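Local coordinates for YerB protein (Bacillus subtilis, PDB 2PSB), which is a putative membrane-anchored lipoprotein of unknown function that interacts with the helicase PcrA, at residues R247-L259 with E267-P279. Numbering follows the deposited sequence.
Sequences RDIDLESGGKGLL and ETDWKQVNGRIVP
Gly257 and Thr268 pair both ways through their backbones, Gly257 N to Thr268 O at 2.6 Å and Thr268 N to Gly257 O at 2.7 Å, in the antiparallel beta hairpin formed by strands 255-261 and 264-273 of the DUF3048 C-terminal region. Two residues along, Gly255 and Trp270 make the next hydrogen-bonded pair, with Gly255 N reaching Trp270 O at 2.9 Å. Before Gly255 the chain is a loop, not yet in the ladder, and a water bridges instead: it accepts from Gln272 N and donates to Glu252 O. The Gln272 side chain runs out extended, its CG anti to the backbone N (chi1 -170°), and this carries NE2 to Leu251 O for a short but badly bent, weak bond. Lys256 and Asp269, the non-hydrogen-bonded pair between the two hydrogen-bonded ones, add a long salt bridge, Lys256 NZ to Asp269 OD1 at 3.7 Å.

The indole of Trp270 lies flat against the backbone of Gly254 and Gly255, with Gly254 C and Gly255 N over one ring face. Its CG sits between the backbone N and the carbonyl carbon (chi1 65°), which folds the ring back beneath the neighbouring chain; Gly254 CA stands 3.4 Å from the centroid of the six-membered ring, a CH-pi contact, and Gly255 CA lies over the five-membered one. NE1 is hydrogen-bonded to Glu235 O on strand 230-240. Cutting Trp270 back to an alanine would probably open a gap beside Gly254 and Gly255 and leave Glu235 O without its indole donor. Farther out, Leu251 and Ile277 both touch Leu92 of helix 87-94, and they meet through their methyls, Leu251 CD2 lying 3.7 Å from Ile277 CD1.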
# COMPACT_ATOMS: atom_id res chain seq x y z
N ARG A 247 10.87 4.73 -14.32
CA ARG A 247 10.48 6.03 -13.81
C ARG A 247 10.43 6.09 -12.30
O ARG A 247 10.18 5.09 -11.62
CB ARG A 247 9.12 6.45 -14.39
CG ARG A 247 7.96 5.53 -14.05
CD ARG A 247 8.07 4.22 -14.80
NE ARG A 247 6.82 3.45 -14.76
CZ ARG A 247 5.67 3.88 -15.26
NH1 ARG A 247 4.59 3.11 -15.18
NH2 ARG A 247 5.58 5.08 -15.82
N ASP A 248 10.67 7.29 -11.79
CA ASP A 248 10.65 7.55 -10.37
C ASP A 248 9.40 8.39 -10.12
O ASP A 248 8.75 8.83 -11.07
CB ASP A 248 11.90 8.32 -9.95
CG ASP A 248 12.04 8.44 -8.45
OD1 ASP A 248 11.77 7.45 -7.74
OD2 ASP A 248 12.42 9.53 -7.97
N ILE A 249 9.06 8.58 -8.86
CA ILE A 249 7.89 9.37 -8.50
C ILE A 249 8.27 10.36 -7.41
O ILE A 249 8.62 9.98 -6.29
CB ILE A 249 6.74 8.46 -8.00
CG1 ILE A 249 6.32 7.50 -9.11
CG2 ILE A 249 5.55 9.31 -7.57
CD1 ILE A 249 5.20 6.55 -8.72
N ASP A 250 8.20 11.65 -7.75
CA ASP A 250 8.53 12.69 -6.80
C ASP A 250 7.47 12.75 -5.72
O ASP A 250 6.36 13.24 -5.94
CB ASP A 250 8.62 14.04 -7.52
CG ASP A 250 9.04 15.17 -6.59
OD1 ASP A 250 9.23 16.30 -7.09
OD2 ASP A 250 9.17 14.92 -5.37
N LEU A 251 7.82 12.23 -4.54
CA LEU A 251 6.92 12.20 -3.40
C LEU A 251 7.31 13.23 -2.36
O LEU A 251 6.95 13.10 -1.19
CB LEU A 251 6.94 10.82 -2.74
CG LEU A 251 6.34 9.67 -3.54
CD1 LEU A 251 6.55 8.37 -2.78
CD2 LEU A 251 4.86 9.95 -3.77
N GLU A 252 8.03 14.27 -2.77
CA GLU A 252 8.47 15.29 -1.83
C GLU A 252 8.00 16.70 -2.19
O GLU A 252 7.77 17.52 -1.31
CB GLU A 252 10.00 15.24 -1.74
CG GLU A 252 10.57 15.80 -0.46
CD GLU A 252 12.03 15.43 -0.29
OE1 GLU A 252 12.62 15.75 0.77
OE2 GLU A 252 12.59 14.81 -1.23
N SER A 253 7.84 16.95 -3.48
CA SER A 253 7.41 18.26 -3.97
C SER A 253 6.00 18.66 -3.57
O SER A 253 5.62 19.83 -3.70
CB SER A 253 7.54 18.32 -5.49
OG SER A 253 7.11 19.57 -6.01
N GLY A 254 5.21 17.70 -3.07
CA GLY A 254 3.85 18.00 -2.69
C GLY A 254 3.01 18.15 -3.94
O GLY A 254 3.52 18.08 -5.05
N GLY A 255 1.71 18.37 -3.78
CA GLY A 255 0.86 18.51 -4.95
C GLY A 255 -0.61 18.40 -4.61
O GLY A 255 -1.01 18.66 -3.48
N LYS A 256 -1.42 18.01 -5.58
CA LYS A 256 -2.86 17.91 -5.35
C LYS A 256 -3.39 16.48 -5.24
O LYS A 256 -2.70 15.52 -5.59
CB LYS A 256 -3.60 18.65 -6.46
CG LYS A 256 -3.12 18.31 -7.86
CD LYS A 256 -3.73 19.25 -8.89
CE LYS A 256 -3.26 20.69 -8.70
NZ LYS A 256 -3.58 21.25 -7.35
N GLY A 257 -4.62 16.36 -4.76
CA GLY A 257 -5.22 15.05 -4.61
C GLY A 257 -6.68 15.10 -4.23
O GLY A 257 -7.24 16.17 -4.03
N LEU A 258 -7.29 13.93 -4.14
CA LEU A 258 -8.69 13.76 -3.79
C LEU A 258 -8.83 12.82 -2.61
O LEU A 258 -8.13 11.82 -2.51
CB LEU A 258 -9.45 13.17 -4.98
CG LEU A 258 -9.87 14.06 -6.15
CD1 LEU A 258 -9.04 15.34 -6.23
CD2 LEU A 258 -9.74 13.25 -7.41
N LEU A 259 -9.75 13.14 -1.72
CA LEU A 259 -9.97 12.32 -0.54
C LEU A 259 -11.44 11.90 -0.46
O LEU A 259 -12.32 12.76 -0.40
CB LEU A 259 -9.57 13.09 0.71
CG LEU A 259 -9.65 12.35 2.04
CD1 LEU A 259 -8.71 11.11 2.04
CD2 LEU A 259 -9.27 13.31 3.15
N GLU A 267 -11.65 17.87 -2.43
CA GLU A 267 -10.54 18.25 -3.28
C GLU A 267 -9.43 18.67 -2.33
O GLU A 267 -9.68 19.40 -1.38
CB GLU A 267 -10.91 19.41 -4.21
CG GLU A 267 -11.23 18.98 -5.63
CD GLU A 267 -11.29 20.16 -6.58
OE1 GLU A 267 -12.31 20.88 -6.59
OE2 GLU A 267 -10.29 20.37 -7.32
N THR A 268 -8.22 18.21 -2.57
CA THR A 268 -7.15 18.58 -1.66
C THR A 268 -5.78 18.62 -2.29
O THR A 268 -5.61 18.39 -3.48
CB THR A 268 -7.11 17.59 -0.47
OG1 THR A 268 -6.20 18.09 0.52
CG2 THR A 268 -6.63 16.23 -0.92
N ASP A 269 -4.81 18.96 -1.45
CA ASP A 269 -3.41 19.00 -1.83
C ASP A 269 -2.78 17.96 -0.92
O ASP A 269 -3.49 17.24 -0.21
CB ASP A 269 -2.80 20.37 -1.55
CG ASP A 269 -3.31 21.44 -2.49
OD1 ASP A 269 -3.02 21.35 -3.70
OD2 ASP A 269 -4.00 22.37 -2.02
N TRP A 270 -1.46 17.88 -0.95
CA TRP A 270 -0.74 16.95 -0.10
C TRP A 270 0.72 17.39 0.01
O TRP A 270 1.31 17.86 -0.96
CB TRP A 270 -0.81 15.52 -0.65
CG TRP A 270 -0.12 15.32 -1.97
CD1 TRP A 270 -0.69 15.40 -3.21
CD2 TRP A 270 1.27 15.07 -2.19
NE1 TRP A 270 0.26 15.21 -4.18
CE2 TRP A 270 1.47 15.01 -3.58
CE3 TRP A 270 2.37 14.89 -1.34
CZ2 TRP A 270 2.73 14.78 -4.15
CZ3 TRP A 270 3.63 14.66 -1.91
CH2 TRP A 270 3.79 14.61 -3.30
N LYS A 271 1.26 17.25 1.20
CA LYS A 271 2.65 17.60 1.46
C LYS A 271 3.25 16.37 2.11
O LYS A 271 2.53 15.50 2.62
CB LYS A 271 2.77 18.76 2.44
CG LYS A 271 2.40 20.15 1.92
CD LYS A 271 2.55 21.17 3.06
CE LYS A 271 1.99 22.56 2.69
NZ LYS A 271 2.78 23.27 1.66
N GLN A 272 4.58 16.29 2.09
CA GLN A 272 5.25 15.18 2.74
C GLN A 272 5.64 15.71 4.10
O GLN A 272 6.23 16.78 4.20
CB GLN A 272 6.50 14.76 1.99
CG GLN A 272 7.08 13.45 2.51
CD GLN A 272 8.44 13.12 1.92
OE1 GLN A 272 9.47 13.52 2.45
NE2 GLN A 272 8.43 12.41 0.80
N VAL A 273 5.28 14.97 5.14
CA VAL A 273 5.62 15.35 6.51
C VAL A 273 6.21 14.12 7.17
O VAL A 273 5.52 13.13 7.41
CB VAL A 273 4.38 15.81 7.29
CG1 VAL A 273 4.79 16.33 8.65
CG2 VAL A 273 3.64 16.88 6.51
N ASN A 274 7.51 14.17 7.41
CA ASN A 274 8.23 13.06 8.02
C ASN A 274 8.04 11.74 7.29
O ASN A 274 7.68 10.74 7.90
CB ASN A 274 7.82 12.92 9.48
CG ASN A 274 8.17 14.14 10.30
OD1 ASN A 274 9.28 14.68 10.18
ND2 ASN A 274 7.25 14.57 11.15
N GLY A 275 8.27 11.75 5.98
CA GLY A 275 8.15 10.55 5.16
C GLY A 275 6.75 10.09 4.85
O GLY A 275 6.55 9.00 4.29
N ARG A 276 5.75 10.89 5.20
CA ARG A 276 4.37 10.49 4.93
C ARG A 276 3.69 11.51 4.02
O ARG A 276 4.01 12.70 4.06
CB ARG A 276 3.59 10.37 6.24
CG ARG A 276 4.18 9.37 7.23
CD ARG A 276 3.40 9.36 8.55
NE ARG A 276 4.02 8.47 9.54
CZ ARG A 276 3.53 8.22 10.74
NH1 ARG A 276 2.40 8.79 11.15
NH2 ARG A 276 4.17 7.38 11.54
N ILE A 277 2.78 11.03 3.19
CA ILE A 277 2.02 11.88 2.28
C ILE A 277 0.81 12.34 3.07
O ILE A 277 -0.10 11.57 3.36
CB ILE A 277 1.62 11.09 1.02
CG1 ILE A 277 2.89 10.60 0.32
CG2 ILE A 277 0.77 11.95 0.10
CD1 ILE A 277 2.64 9.62 -0.81
N VAL A 278 0.81 13.61 3.43
CA VAL A 278 -0.28 14.16 4.22
C VAL A 278 -1.24 15.03 3.43
O VAL A 278 -0.83 16.00 2.81
CB VAL A 278 0.28 15.01 5.38
CG1 VAL A 278 -0.83 15.41 6.33
CG2 VAL A 278 1.37 14.25 6.10
N PRO A 279 -2.54 14.69 3.46
CA PRO A 279 -3.53 15.50 2.73
C PRO A 279 -3.72 16.80 3.52
O PRO A 279 -3.95 16.76 4.73
CB PRO A 279 -4.78 14.61 2.75
CG PRO A 279 -4.64 13.88 4.09
CD PRO A 279 -3.17 13.54 4.13
O HOH W 1 6.00 18.26 0.46
O HOH W 2 10.82 11.92 -1.09